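Local coordinates for protein digeranylgeranylglycerophospholipid reductase (Sulfolobus acidocaldarius, PDB 4OPC) that reduces the double bonds of geranylgeranyl chains in archaeal membrane lipid precursors, using one bound FAD per subunit, at residues Y7-I12 against V153-T158; Y80-Q85 against D361-G366. All coordinates share one frame; numbering follows the deposited sequence. Where two conformers were deposited one is given.

Contact 1. Residues Y7-I12 against V153-T158. With FDA (dihydroflavine-adenine dinucleotide), chain B.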
loop_
_atom_site.group_PDB
_atom_site.type_symbol
_atom_site.label_atom_id
_atom_site.label_comp_id
_atom_site.label_asym_id
_atom_site.label_seq_id
_atom_site.Cartn_x
_atom_site.Cartn_y
_atom_site.Cartn_z
ATOM N N TYR A 7 7.053 5.766 -27.996
ATOM C CA TYR A 7 7.331 6.486 -26.762
ATOM C C TYR A 7 8.530 5.869 -26.055
ATOM O O TYR A 7 8.913 4.734 -26.328
ATOM C CB TYR A 7 6.107 6.469 -25.829
ATOM C CG TYR A 7 5.034 7.440 -26.265
ATOM C CD1 TYR A 7 4.184 7.137 -27.312
ATOM C CD2 TYR A 7 4.884 8.668 -25.634
ATOM C CE1 TYR A 7 3.215 8.033 -27.737
ATOM C CE2 TYR A 7 3.918 9.574 -26.054
ATOM C CZ TYR A 7 3.080 9.246 -27.091
ATOM O OH TYR A 7 2.114 10.133 -27.530
ATOM N N ASP A 8 9.144 6.629 -25.161
ATOM C CA ASP A 8 10.211 6.074 -24.348
ATOM C C ASP A 8 9.621 5.234 -23.226
ATOM O O ASP A 8 10.058 4.098 -22.998
ATOM C CB ASP A 8 11.075 7.185 -23.769
ATOM C CG ASP A 8 11.862 7.898 -24.833
ATOM O OD1 ASP A 8 12.366 7.225 -25.769
ATOM O OD2 ASP A 8 11.978 9.139 -24.752
ATOM N N VAL A 9 8.628 5.794 -22.533
ATOM C CA VAL A 9 8.000 5.149 -21.382
ATOM C C VAL A 9 6.485 5.266 -21.500
ATOM O O VAL A 9 5.966 6.335 -21.862
ATOM C CB VAL A 9 8.445 5.827 -20.054
ATOM C CG1 VAL A 9 7.790 5.167 -18.854
ATOM C CG2 VAL A 9 9.960 5.790 -19.927
ATOM N N LEU A 10 5.777 4.177 -21.198
ATOM C CA LEU A 10 4.325 4.188 -21.065
ATOM C C LEU A 10 3.954 3.846 -19.628
ATOM O O LEU A 10 4.337 2.780 -19.129
ATOM C CB LEU A 10 3.694 3.172 -22.013
ATOM C CG LEU A 10 2.207 2.878 -21.805
ATOM C CD1 LEU A 10 1.349 4.110 -22.092
ATOM C CD2 LEU A 10 1.790 1.719 -22.683
ATOM N N ILE A 11 3.216 4.737 -18.970
ATOM C CA ILE A 11 2.770 4.504 -17.591
ATOM C C ILE A 11 1.296 4.183 -17.648
ATOM O O ILE A 11 0.507 4.952 -18.209
ATOM C CB ILE A 11 3.014 5.733 -16.690
ATOM C CG1 ILE A 11 4.494 6.119 -16.720
ATOM C CG2 ILE A 11 2.543 5.454 -15.252
ATOM C CD1 ILE A 11 4.785 7.518 -16.156
ATOM N N ILE A 12 0.934 3.026 -17.102
ATOM C CA ILE A 12 -0.449 2.569 -17.138
ATOM C C ILE A 12 -1.038 2.700 -15.749
ATOM O O ILE A 12 -0.719 1.915 -14.843
ATOM C CB ILE A 12 -0.568 1.126 -17.623
ATOM C CG1 ILE A 12 0.157 0.939 -18.964
ATOM C CG2 ILE A 12 -2.029 0.733 -17.739
ATOM C CD1 ILE A 12 0.168 -0.503 -19.437
ATOM N N VAL A 153 10.008 0.862 -21.815
ATOM C CA VAL A 153 9.573 0.356 -20.517
ATOM C C VAL A 153 8.113 0.724 -20.295
ATOM O O VAL A 153 7.699 1.863 -20.554
ATOM C CB VAL A 153 10.406 0.943 -19.341
ATOM C CG1 VAL A 153 10.053 0.245 -18.027
ATOM C CG2 VAL A 153 11.892 0.824 -19.599
ATOM N N VAL A 154 7.337 -0.245 -19.840
ATOM C CA VAL A 154 5.988 -0.018 -19.347
ATOM C C VAL A 154 6.069 0.041 -17.822
ATOM O O VAL A 154 6.704 -0.817 -17.193
ATOM C CB VAL A 154 5.034 -1.153 -19.757
ATOM C CG1 VAL A 154 3.722 -1.072 -18.974
ATOM C CG2 VAL A 154 4.730 -1.101 -21.249
ATOM N N VAL A 155 5.460 1.063 -17.233
ATOM C CA VAL A 155 5.305 1.129 -15.789
ATOM C C VAL A 155 3.878 0.696 -15.500
ATOM O O VAL A 155 2.922 1.368 -15.901
ATOM C CB VAL A 155 5.563 2.554 -15.258
ATOM C CG1 VAL A 155 5.253 2.625 -13.778
ATOM C CG2 VAL A 155 7.006 2.962 -15.524
ATOM N N GLU A 156 3.731 -0.464 -14.865
ATOM C CA GLU A 156 2.429 -1.037 -14.564
ATOM C C GLU A 156 1.990 -0.512 -13.203
ATOM O O GLU A 156 2.514 -0.915 -12.166
ATOM C CB GLU A 156 2.527 -2.570 -14.547
ATOM C CG GLU A 156 1.336 -3.299 -15.168
ATOM C CD GLU A 156 0.166 -3.520 -14.214
ATOM O OE1 GLU A 156 0.050 -2.785 -13.218
ATOM O OE2 GLU A 156 -0.674 -4.403 -14.490
ATOM N N ALA A 157 1.032 0.403 -13.225
ATOM C CA ALA A 157 0.577 1.099 -12.034
ATOM C C ALA A 157 -0.949 1.009 -11.950
ATOM O O ALA A 157 -1.626 1.983 -11.608
ATOM C CB ALA A 157 1.040 2.550 -12.075
ATOM N N THR A 158 -1.480 -0.169 -12.262
ATOM C CA THR A 158 -2.924 -0.355 -12.420
ATOM C C THR A 158 -3.670 -0.628 -11.113
ATOM O O THR A 158 -4.869 -0.928 -11.119
ATOM C CB THR A 158 -3.236 -1.500 -13.407
ATOM O OG1 THR A 158 -2.731 -2.731 -12.868
ATOM C CG2 THR A 158 -2.634 -1.239 -14.795
HETATM P PA FDA B . -4.866 3.104 -7.596
HETATM O O1A FDA B . -5.856 2.006 -7.547
HETATM O O2A FDA B . -5.130 4.330 -6.731
HETATM O O5B FDA B . -4.720 3.601 -9.092
HETATM C C5B FDA B . -4.709 2.656 -10.181
HETATM C C4B FDA B . -5.146 3.395 -11.419
HETATM O O4B FDA B . -4.965 2.546 -12.571
HETATM C C3B FDA B . -6.613 3.837 -11.427
HETATM O O3B FDA B . -6.721 5.253 -11.561
HETATM C C2B FDA B . -7.235 3.033 -12.585
HETATM O O2B FDA B . -8.248 3.754 -13.269
HETATM C C1B FDA B . -6.026 2.784 -13.474
HETATM N N9A FDA B . -6.076 1.621 -14.351
HETATM C C8A FDA B . -6.225 0.307 -13.981
HETATM N N7A FDA B . -6.149 -0.541 -14.982
HETATM C C5A FDA B . -5.923 0.272 -16.083
HETATM C C6A FDA B . -5.696 -0.018 -17.442
HETATM N N6A FDA B . -5.608 -1.255 -17.933
HETATM N N1A FDA B . -5.450 1.019 -18.268
HETATM C C2A FDA B . -5.495 2.261 -17.775
HETATM N N3A FDA B . -5.658 2.654 -16.509
HETATM C C4A FDA B . -5.841 1.601 -15.704
HETATM N N1 FDA B . -3.331 4.147 2.066
HETATM C C2 FDA B . -2.812 5.210 2.760
HETATM O O2 FDA B . -1.662 5.595 2.573
HETATM N N3 FDA B . -3.643 5.845 3.644
HETATM C C4 FDA B . -4.920 5.468 4.006
HETATM O O4 FDA B . -5.598 6.211 4.714
HETATM C C4X FDA B . -5.383 4.330 3.310
HETATM N N5 FDA B . -6.648 3.880 3.554
HETATM C C5X FDA B . -7.252 3.002 2.678
HETATM C C6 FDA B . -8.615 2.754 2.757
HETATM C C7 FDA B . -9.263 1.947 1.834
HETATM C C7M FDA B . -10.763 1.818 1.889
HETATM C C8 FDA B . -8.518 1.326 0.820
HETATM C C8M FDA B . -9.205 0.499 -0.242
HETATM C C9 FDA B . -7.142 1.555 0.748
HETATM C C9A FDA B . -6.506 2.401 1.649
HETATM N N10 FDA B . -5.124 2.689 1.581
HETATM C C10 FDA B . -4.611 3.729 2.326
HETATM C "C1'" FDA B . -4.270 2.131 0.503
HETATM C "C2'" FDA B . -4.102 3.149 -0.641
HETATM O "O2'" FDA B . -5.361 3.737 -0.980
HETATM C "C3'" FDA B . -3.535 2.464 -1.886
HETATM O "O3'" FDA B . -2.422 1.673 -1.490
HETATM C "C4'" FDA B . -3.029 3.411 -2.983
HETATM O "O4'" FDA B . -3.985 4.428 -3.282
HETATM C "C5'" FDA B . -2.669 2.652 -4.239
HETATM O "O5'" FDA B . -2.299 3.576 -5.283
HETATM P P FDA B . -2.040 3.036 -6.757
HETATM O O1P FDA B . -1.667 4.207 -7.570
HETATM O O2P FDA B . -1.103 1.838 -6.757
HETATM O O3P FDA B . -3.447 2.436 -7.227
#
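The carbonyl of D8 takes a weak hydrogen bond from V153 N, 3.4 Å from D8 O, the first of five backbone bonds between 7-12 and 153-158. V9 follows. Its CG1 stands anti to the backbone N (chi1 180°) and rests against CG2 of V155, 4.1 Å away. L10 turns both its N-H and its carbonyl to the neighbouring strand: L10 N donates to V153 O, and L10 O accepts from V155 N at 2.8 Å. I11 lies alongside V155, its CG1 facing V155 CB. At I12 the ladder is straightest, with an N-H...O angle of 178° from I12 N to V155 O. I12 CD1 packs on V154 CG1 at 3.6 Å. I12 CG2 meets T158 CG2 and also comes within 3.5 Å of FDA N1A. I12 O then accepts from A157 N, 2.8 Å away, where the second strand has ended. T158 CB lies 3.4 Å from FDA N7A, at the adenine. E156 OE1 accepts from both T158 OG1 and T158 N, on one face of its carboxylate. This is the dinucleotide-binding Rossmann-type sheet. Strand 9-12 lies between strands 32-35 and 153-156; helix 302-322 packs on V9 and V155, and strand 132-140 on L10 and V154.

Contact 2. Residues Y80-Q85 against D361-G366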
loop_
_atom_site.group_PDB
_atom_site.type_symbol
_atom_site.label_atom_id
_atom_site.label_comp_id
_atom_site.label_asym_id
_atom_site.label_seq_id
_atom_site.Cartn_x
_atom_site.Cartn_y
_atom_site.Cartn_z
ATOM N N TYR A 80 -6.942 2.177 19.745
ATOM C CA TYR A 80 -7.850 1.715 20.789
ATOM C C TYR A 80 -7.912 0.197 20.890
ATOM O O TYR A 80 -8.042 -0.505 19.887
ATOM C CB TYR A 80 -9.271 2.210 20.506
ATOM C CG TYR A 80 -9.490 3.694 20.642
ATOM C CD1 TYR A 80 -8.960 4.586 19.716
ATOM C CD2 TYR A 80 -10.283 4.205 21.647
ATOM C CE1 TYR A 80 -9.166 5.944 19.834
ATOM C CE2 TYR A 80 -10.502 5.566 21.770
ATOM C CZ TYR A 80 -9.945 6.431 20.857
ATOM O OH TYR A 80 -10.170 7.790 20.982
ATOM N N SER A 81 -7.843 -0.309 22.117
ATOM C CA SER A 81 -8.064 -1.729 22.366
ATOM C C SER A 81 -9.524 -2.097 22.057
ATOM O O SER A 81 -10.400 -1.228 22.041
ATOM C CB SER A 81 -7.760 -2.037 23.829
ATOM O OG SER A 81 -8.673 -1.348 24.667
ATOM N N PRO A 82 -9.795 -3.387 21.816
ATOM C CA PRO A 82 -11.176 -3.825 21.574
ATOM C C PRO A 82 -12.167 -3.357 22.633
ATOM O O PRO A 82 -13.264 -2.941 22.270
ATOM C CB PRO A 82 -11.054 -5.346 21.557
ATOM C CG PRO A 82 -9.683 -5.571 20.965
ATOM C CD PRO A 82 -8.819 -4.449 21.515
ATOM N N ASP A 83 -11.793 -3.410 23.910
ATOM C CA ASP A 83 -12.690 -2.938 24.967
ATOM C C ASP A 83 -12.687 -1.421 25.183
ATOM O O ASP A 83 -13.416 -0.909 26.039
ATOM C CB ASP A 83 -12.449 -3.699 26.288
ATOM C CG ASP A 83 -11.052 -3.482 26.883
ATOM O OD1 ASP A 83 -10.335 -2.528 26.519
ATOM O OD2 ASP A 83 -10.677 -4.276 27.780
ATOM N N MET A 84 -11.872 -0.733 24.390
ATOM C CA MET A 84 -11.722 0.722 24.422
ATOM C C MET A 84 -11.226 1.256 25.753
ATOM O O MET A 84 -11.255 2.461 26.004
ATOM C CB MET A 84 -13.011 1.423 24.000
ATOM C CG MET A 84 -13.363 1.179 22.552
ATOM S SD MET A 84 -14.789 2.156 22.080
ATOM C CE MET A 84 -15.006 1.629 20.393
ATOM N N GLN A 85 -10.734 0.356 26.602
ATOM C CA GLN A 85 -10.198 0.769 27.889
ATOM C C GLN A 85 -8.732 1.202 27.823
ATOM O O GLN A 85 -8.232 1.860 28.734
ATOM C CB GLN A 85 -10.409 -0.322 28.947
ATOM C CG GLN A 85 -11.887 -0.631 29.206
ATOM C CD GLN A 85 -12.080 -1.705 30.249
ATOM O OE1 GLN A 85 -11.221 -1.912 31.102
ATOM N NE2 GLN A 85 -13.204 -2.403 30.176
ATOM N N ASP A 361 -9.424 -10.755 23.641
ATOM C CA ASP A 361 -8.907 -10.855 25.007
ATOM C C ASP A 361 -7.394 -10.675 25.012
ATOM O O ASP A 361 -6.854 -10.022 25.909
ATOM C CB ASP A 361 -9.276 -12.194 25.662
ATOM C CG ASP A 361 -10.745 -12.277 26.051
ATOM O OD1 ASP A 361 -11.412 -11.224 26.168
ATOM O OD2 ASP A 361 -11.232 -13.409 26.247
ATOM N N ASP A 362 -6.718 -11.250 24.019
ATOM C CA ASP A 362 -5.261 -11.104 23.897
ATOM C C ASP A 362 -4.848 -9.646 23.723
ATOM O O ASP A 362 -3.897 -9.179 24.361
ATOM C CB ASP A 362 -4.714 -11.858 22.689
ATOM C CG ASP A 362 -4.794 -13.354 22.821
ATOM O OD1 ASP A 362 -4.755 -13.878 23.951
ATOM O OD2 ASP A 362 -4.837 -14.011 21.760
ATOM N N ILE A 363 -5.545 -8.945 22.839
ATOM C CA ILE A 363 -5.210 -7.561 22.537
ATOM C C ILE A 363 -5.531 -6.649 23.723
ATOM O O ILE A 363 -4.716 -5.801 24.103
ATOM C CB ILE A 363 -5.922 -7.103 21.272
ATOM C CG1 ILE A 363 -5.531 -8.037 20.121
ATOM C CG2 ILE A 363 -5.557 -5.647 20.950
ATOM C CD1 ILE A 363 -6.471 -7.998 18.918
ATOM N N ASN A 364 -6.700 -6.838 24.333
ATOM C CA ASN A 364 -7.040 -6.088 25.537
ATOM C C ASN A 364 -5.994 -6.255 26.633
ATOM O O ASN A 364 -5.586 -5.283 27.271
ATOM C CB ASN A 364 -8.403 -6.520 26.086
ATOM C CG ASN A 364 -9.554 -6.016 25.238
ATOM O OD1 ASN A 364 -9.461 -4.957 24.611
ATOM N ND2 ASN A 364 -10.648 -6.759 25.219
ATOM N N TYR A 365 -5.585 -7.500 26.866
ATOM C CA TYR A 365 -4.616 -7.806 27.908
ATOM C C TYR A 365 -3.254 -7.204 27.595
ATOM O O TYR A 365 -2.647 -6.554 28.450
ATOM C CB TYR A 365 -4.497 -9.318 28.044
ATOM C CG TYR A 365 -3.609 -9.771 29.166
ATOM C CD1 TYR A 365 -4.087 -9.829 30.466
ATOM C CD2 TYR A 365 -2.296 -10.158 28.926
ATOM C CE1 TYR A 365 -3.278 -10.264 31.508
ATOM C CE2 TYR A 365 -1.482 -10.591 29.957
ATOM C CZ TYR A 365 -1.977 -10.635 31.237
ATOM O OH TYR A 365 -1.170 -11.068 32.266
ATOM N N GLY A 366 -2.775 -7.430 26.377
ATOM C CA GLY A 366 -1.468 -6.951 25.968
ATOM C C GLY A 366 -1.375 -5.435 25.999
ATOM O O GLY A 366 -0.371 -4.880 26.435
HETATM O O HOH W 1 -7.469 -2.760 27.391
#
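N364 and D83 meet through one direct hydrogen bond. D83 N gives its hydrogen to N364 OD1 at 2.9 Å, a fairly straight bond with the donor tilted 22° from the amide plane. N364 CG is anti to its carbonyl carbon (chi1 -73°), which carries the amide across to the turn. Flat groups stack next: the D83 carboxylate lies over the N364 amide with the planes 7° apart, and D83 OD2 is 3.3 Å from N364 CG. A water joins the same two residues, donating to D83 OD1 and to N364 O.

S81 to M84 form a type I beta turn, in the loop between strands 70-80 and 87-97, closed by M84 N on S81 O. D83 OD1 also accepts from Q85 N at 2.9 Å, an Asx turn. S81 OG donates to this same oxygen from the other face of the carboxylate. An alanine in place of D83 would probably leave S81 OG and Q85 N without this acceptor and uncover the amide face of N364.

Apolar contact comes from P82. Its ring carbon CD touches I363 CG2 at 3.5 Å, the two side chains crossing at about a right angle. The same P82 CD also sits close to a polar atom, 3.2 Å from N364 OD1. I363 lies on helix 360-368. Its side chain is about 4 Å from the bound phospholipid, and Q85 OE1 is hydrogen-bonded to K368 NZ of the same helix.

Overall arrangement
Strand 9-12 comes first from the N terminus and opens contact 1. The chain then passes through strand 70-80 into the loop that holds residues 80-85, the first half of contact 2. It returns at 153-158, closing contact 1 over the 140 residues between its segments. Contact 2 closes later, at helix 360-368, after 275 intervening residues. The segments alternate, so the two closures cross and do not nest. Contact 1 ties neighbouring strands of the FAD-binding sheet together. Contact 2 joins a loop of the eight-stranded sheet to a helix of the C-terminal part. Their centres are about 45 Å apart, on opposite sides of the chain's centre.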